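Local coordinates for protein acetyl-CoA acetyltransferase A (Ascaris suum, PDB 6BJA) that probably catalyses acetyl transfer between coenzyme A thioesters as a tetrameric thiolase, and binds coenzyme A, at residues 32-37 with 74-79; 57-62 with 87-92; 130-135 with 142-147. All coordinates share one frame; numbering follows the deposited sequence.

Overall arrangement
All three contacts fall in the N-terminal thiolase domain. Interactions 1 and 2 are neighbours, their centres 11 Å apart, and their segments alternate along the chain: helix 33-48, strand 57-61, helix 72-79, strand 87-92. Interaction 1 packs the two helices together, while interaction 2 pairs the two strands at the edge of the mixed sheet within this chain, where the second subunit extends it; S77 and C88 touch where the layers meet. Interaction 3 follows later in sequence, on a two-stranded hairpin that stands away from this core, 26 and 27 Å from the other centres. Interactions 1 and 2 lie in the domain core beside the second subunit, while the hairpin meets all three other subunits.

Interaction 1. Residues 32-37 with 74-79; sequences SAVDLG and RQISIA
V34 and Q75 meet with their side chains crossing at about a right angle. The glutamine chain runs extended beyond CG and brings its amide past the valine methyls, so that V34 CG2 comes 3.8 Å from Q75 OE1 while V34 CG1 lies 4.1 Å from Q75 CB. The other end of this amide is held from the preceding loop: NE2 donates to the carbonyl oxygens of Q70 and L68, which fixes the rotation of the group and keeps its oxygen turned to the valine. I76 points its CB at the opposing helix and spreads its branches mainly over the backbone of V34 and G37. With CG1 anti to its own carbonyl carbon (chi1 -70°), I76 CG1 rests 3.7 Å from V34 O, and the other branch carries I76 CG2 to 3.7 Å from G37 O. The ethyl end, I76 CD1, approaches G37 CA to 4.0 Å, on the side of the glycine where a CB would stand. This is helix-helix packing within the N-terminal thiolase domain: the axes of the short segments 33-37 and 74-79 approach to 8.9 Å and cross at -42°, with no hydrogen bond between the segments. The first helix is started by a capping box. S32 OG accepts from D35 N at 2.9 Å, and D35 OD2 receives S32 N on the anti side of the oxygen, 35° out of the carboxylate plane. Further along, the G37 carbonyl that I76 CG2 touches accepts from T41 OG1, and I76 packs on T41 as well.

Interaction 2. Residues 57-62 with 87-92; sequences ETIVGN and QCVTIN
The two parallel strands of a beta-alpha-beta unit, E57-G61 and Q87-N92, lie side by side here, joined in the chain through helix 72-79. Five backbone bonds stitch them in register, from T58 N to Q87 O at 2.8 Å through to N62 N and I91 O at 3.1 Å. The carbonyls of T58 and V60 each take a second, CA-H contact from C88 and T90. On one face I59 and V89 lie alongside, pointing the same way, with I59 CG2 4.0 Å from V89 CG1; V89 CG1 stands between its own N and carbonyl carbon (chi1 65°). Helix 97-110 covers this face at I59 and I91. On the other face T58 CB meets C88 SG at 4.1 Å, and T90 CG2 sits 3.5 Å from V60 O, under helix 72-79. A water donates to E57 OE1 (2.8 Å) and, weakly, to Q87 O, while E57 OE2 forms a salt bridge with R114. T58 OG1 is hydrogen-bonded to S77 OG, T90 OG1 to N71 and A73 N. T90, I91 and N92 pair antiparallel with a strand of the second subunit, giving the sheet continuous across the interface that is characteristic of thiolase-family dimers.

Interaction 3. Residues 130-135 with 142-147; sequences FYVPRG and VQLVDA
The F130 ring has V145 O near its plane at one edge, while the carboxylate of D146 approaches obliquely, the two planes 57° apart. F130 CE1 lies 3.5 Å from D146 OD2, and F130 CD1 reaches 3.7 Å from D146 CA, so the rim carbons CD1 and CE1 run beside both the CA and the carboxylate of D146. R134 of the second subunit adds a cation-pi contact to this ring. The Y131 ring emerges on the other side of the hairpin, with its phenol end against A147: Y131 OH is 3.2 Å from A147 CB. Nearer the backbone, Y131 CD2 meets V145 CG1 at 4.0 Å, again obliquely; Y131 OH is hydrogen-bonded to D151 OD2. F130 and D146 form a non-hydrogen-bonded pair and Y131 and V145 a hydrogen-bonded one, in which Y131 N reaches V145 O at 2.8 Å and V145 N returns to Y131 O at 3.2 Å. V145 O also receives the CA-H of F130. The arrangement is consistent with the tetramerisation loop of tetrameric thiolases. Beyond these bridges aliphatic groups pack: V132 and L144 cross, with V132 CG2 3.5 Å from L144 CD1, tighter than usual for carbons, and L144 holds CG in a nearly eclipsed position (chi1 -119°). P133 and V142 reach toward each other tip to tip, with P133 CG 3.9 Å from V142 CG2. D146 is an N-cap, its OD1 accepting from L148 N while also forming a salt bridge with R134 of the second subunit; OD2 accepts from G140 N of the third. Helix 147-153 follows the hairpin directly, a strand of the second subunit pairs antiparallel with F130, Y131 and V132, and V142 and L144 make backbone hydrogen bonds to the third subunit.

Interaction 1. Residues 32-37 with 74-79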
loop_
_atom_site.group_PDB
_atom_site.type_symbol
_atom_site.label_atom_id
_atom_site.label_comp_id
_atom_site.label_asym_id
_atom_site.label_seq_id
_atom_site.Cartn_x
_atom_site.Cartn_y
_atom_site.Cartn_z
ATOM N N SER A 32 16.689 12.574 7.603
ATOM C CA SER A 32 15.343 12.855 8.074
ATOM C C SER A 32 15.240 14.289 8.554
ATOM O O SER A 32 16.255 14.962 8.754
ATOM C CB SER A 32 14.992 11.909 9.220
ATOM O OG SER A 32 15.765 12.266 10.352
ATOM N N ALA A 33 14.012 14.757 8.759
ATOM C CA ALA A 33 13.815 16.051 9.384
ATOM C C ALA A 33 14.479 16.123 10.768
ATOM O O ALA A 33 14.949 17.181 11.181
ATOM C CB ALA A 33 12.330 16.366 9.498
ATOM N N VAL A 34 14.513 14.999 11.483
ATOM C CA VAL A 34 15.203 14.954 12.771
ATOM C C VAL A 34 16.693 15.173 12.555
ATOM O O VAL A 34 17.304 16.011 13.228
ATOM C CB VAL A 34 14.926 13.617 13.514
ATOM C CG1 VAL A 34 15.889 13.421 14.701
ATOM C CG2 VAL A 34 13.473 13.617 13.987
ATOM N N ASP A 35 17.277 14.456 11.603
ATOM C CA ASP A 35 18.704 14.633 11.302
ATOM C C ASP A 35 19.024 16.093 10.976
ATOM O O ASP A 35 19.983 16.656 11.491
ATOM C CB ASP A 35 19.137 13.753 10.131
ATOM C CG ASP A 35 19.055 12.268 10.438
ATOM O OD1 ASP A 35 19.277 11.845 11.613
ATOM O OD2 ASP A 35 18.767 11.508 9.490
ATOM N N LEU A 36 18.212 16.728 10.132
ATOM C CA LEU A 36 18.518 18.095 9.739
ATOM C C LEU A 36 18.330 19.055 10.908
ATOM O O LEU A 36 19.042 20.048 11.040
ATOM C CB LEU A 36 17.640 18.518 8.553
ATOM C CG LEU A 36 17.756 17.701 7.266
ATOM C CD1 LEU A 36 16.739 18.176 6.245
ATOM C CD2 LEU A 36 19.181 17.822 6.703
ATOM N N GLY A 37 17.344 18.769 11.745
ATOM C CA GLY A 37 17.068 19.583 12.919
ATOM C C GLY A 37 18.228 19.515 13.895
ATOM O O GLY A 37 18.592 20.513 14.512
ATOM N N ARG A 74 11.624 16.625 20.665
ATOM C CA ARG A 74 12.320 15.923 21.743
ATOM C C ARG A 74 13.483 15.065 21.209
ATOM O O ARG A 74 14.545 14.980 21.828
ATOM C CB ARG A 74 11.331 15.068 22.512
ATOM C CG ARG A 74 11.924 14.346 23.716
ATOM C CD ARG A 74 12.307 15.305 24.812
ATOM N NE ARG A 74 12.548 14.579 26.080
ATOM C CZ ARG A 74 13.028 15.145 27.181
ATOM N NH1 ARG A 74 13.281 16.447 27.228
ATOM N NH2 ARG A 74 13.231 14.400 28.264
ATOM N N GLN A 75 13.280 14.413 20.074
ATOM C CA GLN A 75 14.336 13.651 19.435
ATOM C C GLN A 75 15.511 14.556 19.112
ATOM O O GLN A 75 16.660 14.218 19.374
ATOM C CB GLN A 75 13.835 12.970 18.171
ATOM C CG GLN A 75 12.740 11.941 18.380
ATOM C CD GLN A 75 12.374 11.270 17.084
ATOM O OE1 GLN A 75 13.237 10.723 16.386
ATOM N NE2 GLN A 75 11.101 11.330 16.729
ATOM N N ILE A 76 15.218 15.709 18.533
ATOM C CA ILE A 76 16.252 16.660 18.146
ATOM C C ILE A 76 16.995 17.184 19.371
ATOM O O ILE A 76 18.236 17.229 19.417
ATOM C CB ILE A 76 15.618 17.831 17.348
ATOM C CG1 ILE A 76 15.158 17.341 15.976
ATOM C CG2 ILE A 76 16.594 19.006 17.187
ATOM C CD1 ILE A 76 14.173 18.291 15.291
ATOM N N SER A 77 16.230 17.541 20.398
ATOM C CA SER A 77 16.793 18.111 21.606
ATOM C C SER A 77 17.758 17.130 22.274
ATOM O O SER A 77 18.907 17.470 22.596
ATOM C CB SER A 77 15.662 18.485 22.547
ATOM O OG SER A 77 16.085 19.185 23.691
ATOM N N ILE A 78 17.297 15.905 22.466
ATOM C CA ILE A 78 18.135 14.900 23.131
ATOM C C ILE A 78 19.404 14.617 22.325
ATOM O O ILE A 78 20.526 14.552 22.892
ATOM C CB ILE A 78 17.344 13.600 23.381
ATOM C CG1 ILE A 78 16.357 13.838 24.517
ATOM C CG2 ILE A 78 18.293 12.433 23.727
ATOM C CD1 ILE A 78 15.425 12.676 24.792
ATOM N N ALA A 79 19.263 14.474 21.007
ATOM C CA ALA A 79 20.408 14.164 20.147
ATOM C C ALA A 79 21.374 15.342 20.007
ATOM O O ALA A 79 22.550 15.149 19.633
ATOM C CB ALA A 79 19.941 13.717 18.790
#

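Interaction 2. Residues 57-62 with 87-92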
loop_
_atom_site.group_PDB
_atom_site.type_symbol
_atom_site.label_atom_id
_atom_site.label_comp_id
_atom_site.label_asym_id
_atom_site.label_seq_id
_atom_site.Cartn_x
_atom_site.Cartn_y
_atom_site.Cartn_z
ATOM N N GLU A 57 14.384 25.145 26.502
ATOM C CA GLU A 57 13.307 24.644 25.647
ATOM C C GLU A 57 13.764 24.504 24.217
ATOM O O GLU A 57 14.561 25.313 23.752
ATOM C CB GLU A 57 12.097 25.580 25.596
ATOM C CG GLU A 57 11.280 25.661 26.798
ATOM C CD GLU A 57 9.897 26.266 26.512
ATOM O OE1 GLU A 57 9.399 26.200 25.348
ATOM O OE2 GLU A 57 9.314 26.806 27.466
ATOM N N THR A 58 13.194 23.521 23.522
ATOM C CA THR A 58 13.410 23.303 22.095
ATOM C C THR A 58 12.067 23.324 21.403
ATOM O O THR A 58 11.214 22.497 21.724
ATOM C CB THR A 58 14.097 21.985 21.869
ATOM O OG1 THR A 58 15.338 22.000 22.596
ATOM C CG2 THR A 58 14.381 21.742 20.392
ATOM N N ILE A 59 11.868 24.280 20.499
ATOM C CA ILE A 59 10.563 24.481 19.865
ATOM C C ILE A 59 10.766 24.326 18.369
ATOM O O ILE A 59 11.523 25.085 17.780
ATOM C CB ILE A 59 9.968 25.876 20.151
ATOM C CG1 ILE A 59 9.991 26.185 21.642
ATOM C CG2 ILE A 59 8.549 25.982 19.573
ATOM C CD1 ILE A 59 9.729 27.613 21.986
ATOM N N VAL A 60 10.082 23.362 17.763
ATOM C CA VAL A 60 10.343 22.986 16.378
ATOM C C VAL A 60 9.127 23.044 15.491
ATOM O O VAL A 60 8.134 22.357 15.737
ATOM C CB VAL A 60 10.894 21.557 16.270
ATOM C CG1 VAL A 60 11.247 21.248 14.807
ATOM C CG2 VAL A 60 12.110 21.371 17.166
ATOM N N GLY A 61 9.202 23.833 14.424
ATOM C CA GLY A 61 8.189 23.800 13.391
ATOM C C GLY A 61 8.387 22.677 12.392
ATOM O O GLY A 61 9.495 22.445 11.885
ATOM N N ASN A 62 7.301 21.969 12.100
ATOM C CA ASN A 62 7.306 20.845 11.173
ATOM C C ASN A 62 5.888 20.584 10.733
ATOM O O ASN A 62 4.993 20.570 11.560
ATOM C CB ASN A 62 7.895 19.586 11.832
ATOM C CG ASN A 62 7.840 18.377 10.928
ATOM O OD1 ASN A 62 6.970 17.502 11.069
ATOM N ND2 ASN A 62 8.783 18.299 9.999
ATOM N N GLN A 87 12.279 21.325 27.987
ATOM C CA GLN A 87 10.985 21.066 27.384
ATOM C C GLN A 87 10.996 21.172 25.866
ATOM O O GLN A 87 11.571 22.101 25.318
ATOM C CB GLN A 87 9.980 22.045 27.938
ATOM C CG GLN A 87 9.373 21.647 29.275
ATOM C CD GLN A 87 10.395 21.352 30.355
ATOM O OE1 GLN A 87 10.985 22.281 30.935
ATOM N NE2 GLN A 87 10.607 20.052 30.654
ATOM N N CYS A 88 10.318 20.234 25.217
ATOM C CA CYS A 88 10.339 20.090 23.762
ATOM C C CYS A 88 8.952 19.968 23.165
ATOM O O CYS A 88 8.166 19.154 23.617
ATOM C CB CYS A 88 11.132 18.860 23.395
ATOM S SG CYS A 88 12.791 18.865 24.142
ATOM N N VAL A 89 8.649 20.773 22.141
ATOM C CA VAL A 89 7.332 20.719 21.518
ATOM C C VAL A 89 7.461 20.932 20.015
ATOM O O VAL A 89 8.326 21.702 19.554
ATOM C CB VAL A 89 6.391 21.757 22.146
ATOM C CG1 VAL A 89 6.855 23.192 21.878
ATOM C CG2 VAL A 89 4.960 21.573 21.639
ATOM N N THR A 90 6.629 20.231 19.253
ATOM C CA THR A 90 6.603 20.341 17.799
ATOM C C THR A 90 5.321 21.044 17.422
ATOM O O THR A 90 4.262 20.736 17.954
ATOM C CB THR A 90 6.699 18.973 17.100
ATOM O OG1 THR A 90 7.842 18.259 17.613
ATOM C CG2 THR A 90 6.915 19.126 15.612
ATOM N N ILE A 91 5.420 22.029 16.551
ATOM C CA ILE A 91 4.213 22.760 16.219
ATOM C C ILE A 91 4.008 22.895 14.717
ATOM O O ILE A 91 4.961 22.918 13.917
ATOM C CB ILE A 91 4.179 24.128 16.901
ATOM C CG1 ILE A 91 5.149 25.084 16.260
ATOM C CG2 ILE A 91 4.484 24.041 18.403
ATOM C CD1 ILE A 91 4.387 26.197 15.748
ATOM N N ASN A 92 2.726 22.968 14.347
ATOM C CA ASN A 92 2.301 22.991 12.953
ATOM C C ASN A 92 1.402 24.192 12.730
ATOM O O ASN A 92 0.291 24.242 13.247
ATOM C CB ASN A 92 1.563 21.697 12.578
ATOM C CG ASN A 92 1.126 21.652 11.123
ATOM O OD1 ASN A 92 1.244 22.625 10.397
ATOM N ND2 ASN A 92 0.600 20.509 10.697
HETATM O O HOH W 1 9.190 23.547 24.356
#

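Interaction 3. Residues 130-135 with 142-147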
loop_
_atom_site.group_PDB
_atom_site.type_symbol
_atom_site.label_atom_id
_atom_site.label_comp_id
_atom_site.label_asym_id
_atom_site.label_seq_id
_atom_site.Cartn_x
_atom_site.Cartn_y
_atom_site.Cartn_z
ATOM N N PHE A 130 3.167 8.044 1.725
ATOM C CA PHE A 130 1.808 7.892 1.254
ATOM C C PHE A 130 1.013 7.191 2.334
ATOM O O PHE A 130 1.586 6.463 3.138
ATOM C CB PHE A 130 1.744 7.099 -0.049
ATOM C CG PHE A 130 2.525 7.723 -1.166
ATOM C CD1 PHE A 130 1.946 8.672 -1.980
ATOM C CD2 PHE A 130 3.827 7.360 -1.385
ATOM C CE1 PHE A 130 2.672 9.252 -2.995
ATOM C CE2 PHE A 130 4.550 7.942 -2.402
ATOM C CZ PHE A 130 3.959 8.880 -3.202
ATOM N N TYR A 131 -0.298 7.413 2.337
ATOM C CA TYR A 131 -1.181 6.862 3.353
ATOM C C TYR A 131 -2.115 5.799 2.792
ATOM O O TYR A 131 -2.772 6.009 1.777
ATOM C CB TYR A 131 -2.041 7.977 3.968
ATOM C CG TYR A 131 -1.296 9.184 4.510
ATOM C CD1 TYR A 131 -0.115 9.033 5.218
ATOM C CD2 TYR A 131 -1.810 10.471 4.356
ATOM C CE1 TYR A 131 0.538 10.117 5.746
ATOM C CE2 TYR A 131 -1.166 11.563 4.875
ATOM C CZ TYR A 131 0.017 11.378 5.574
ATOM O OH TYR A 131 0.676 12.455 6.115
ATOM N N VAL A 132 -2.164 4.670 3.488
ATOM C CA VAL A 132 -3.220 3.659 3.347
ATOM C C VAL A 132 -4.200 3.834 4.495
ATOM O O VAL A 132 -3.787 3.854 5.646
ATOM C CB VAL A 132 -2.638 2.242 3.391
ATOM C CG1 VAL A 132 -3.722 1.189 3.269
ATOM C CG2 VAL A 132 -1.608 2.048 2.293
ATOM N N PRO A 133 -5.500 3.957 4.201
ATOM C CA PRO A 133 -6.432 4.185 5.316
ATOM C C PRO A 133 -6.582 2.984 6.241
ATOM O O PRO A 133 -6.352 1.840 5.840
ATOM C CB PRO A 133 -7.758 4.500 4.603
ATOM C CG PRO A 133 -7.642 3.854 3.298
ATOM C CD PRO A 133 -6.194 3.995 2.901
ATOM N N ARG A 134 -6.920 3.259 7.504
ATOM C CA ARG A 134 -7.198 2.237 8.489
ATOM C C ARG A 134 -8.499 1.553 8.114
ATOM O O ARG A 134 -9.349 2.152 7.472
ATOM C CB ARG A 134 -7.291 2.865 9.883
ATOM C CG ARG A 134 -7.564 1.896 11.054
ATOM C CD ARG A 134 -6.338 1.118 11.520
ATOM N NE ARG A 134 -5.198 1.991 11.702
ATOM C CZ ARG A 134 -4.060 1.664 12.293
ATOM N NH1 ARG A 134 -3.860 0.457 12.845
ATOM N NH2 ARG A 134 -3.129 2.578 12.369
ATOM N N GLY A 135 -8.651 0.298 8.497
ATOM C CA GLY A 135 -9.904 -0.389 8.245
ATOM C C GLY A 135 -9.858 -1.023 6.879
ATOM O O GLY A 135 -9.090 -0.589 6.011
ATOM N N VAL A 142 -8.655 1.544 -3.163
ATOM C CA VAL A 142 -8.669 2.854 -2.548
ATOM C C VAL A 142 -7.478 3.644 -3.070
ATOM O O VAL A 142 -6.495 3.070 -3.524
ATOM C CB VAL A 142 -8.600 2.757 -1.014
ATOM C CG1 VAL A 142 -7.248 2.205 -0.562
ATOM C CG2 VAL A 142 -8.874 4.100 -0.377
ATOM N N GLN A 143 -7.572 4.965 -3.021
ATOM C CA GLN A 143 -6.463 5.816 -3.419
ATOM C C GLN A 143 -5.416 5.856 -2.318
ATOM O O GLN A 143 -5.758 5.975 -1.136
ATOM C CB GLN A 143 -6.960 7.231 -3.715
ATOM C CG GLN A 143 -6.000 8.065 -4.531
ATOM C CD GLN A 143 -6.097 7.769 -6.019
ATOM O OE1 GLN A 143 -7.190 7.570 -6.551
ATOM N NE2 GLN A 143 -4.962 7.745 -6.697
ATOM N N LEU A 144 -4.145 5.701 -2.692
ATOM C CA LEU A 144 -3.037 5.993 -1.794
ATOM C C LEU A 144 -2.867 7.496 -1.767
ATOM O O LEU A 144 -2.647 8.111 -2.800
ATOM C CB LEU A 144 -1.747 5.331 -2.273
ATOM C CG LEU A 144 -1.046 4.306 -1.411
ATOM C CD1 LEU A 144 -2.029 3.275 -0.953
ATOM C CD2 LEU A 144 0.051 3.672 -2.243
ATOM N N VAL A 145 -2.989 8.081 -0.588
ATOM C CA VAL A 145 -2.999 9.526 -0.425
ATOM C C VAL A 145 -1.567 10.007 -0.246
ATOM O O VAL A 145 -0.810 9.424 0.517
ATOM C CB VAL A 145 -3.839 9.923 0.784
ATOM C CG1 VAL A 145 -3.761 11.426 1.042
ATOM C CG2 VAL A 145 -5.277 9.475 0.586
ATOM N N ASP A 146 -1.216 11.077 -0.957
ATOM C CA ASP A 146 0.110 11.683 -0.860
ATOM C C ASP A 146 0.155 12.698 0.275
ATOM O O ASP A 146 -0.565 13.688 0.251
ATOM C CB ASP A 146 0.450 12.344 -2.192
ATOM C CG ASP A 146 1.905 12.747 -2.302
ATOM O OD1 ASP A 146 2.531 13.014 -1.260
ATOM O OD2 ASP A 146 2.435 12.762 -3.439
ATOM N N ALA A 147 0.987 12.445 1.279
ATOM C CA ALA A 147 1.117 13.352 2.410
ATOM C C ALA A 147 1.411 14.779 1.953
ATOM O O ALA A 147 0.929 15.729 2.553
ATOM C CB ALA A 147 2.219 12.877 3.359
#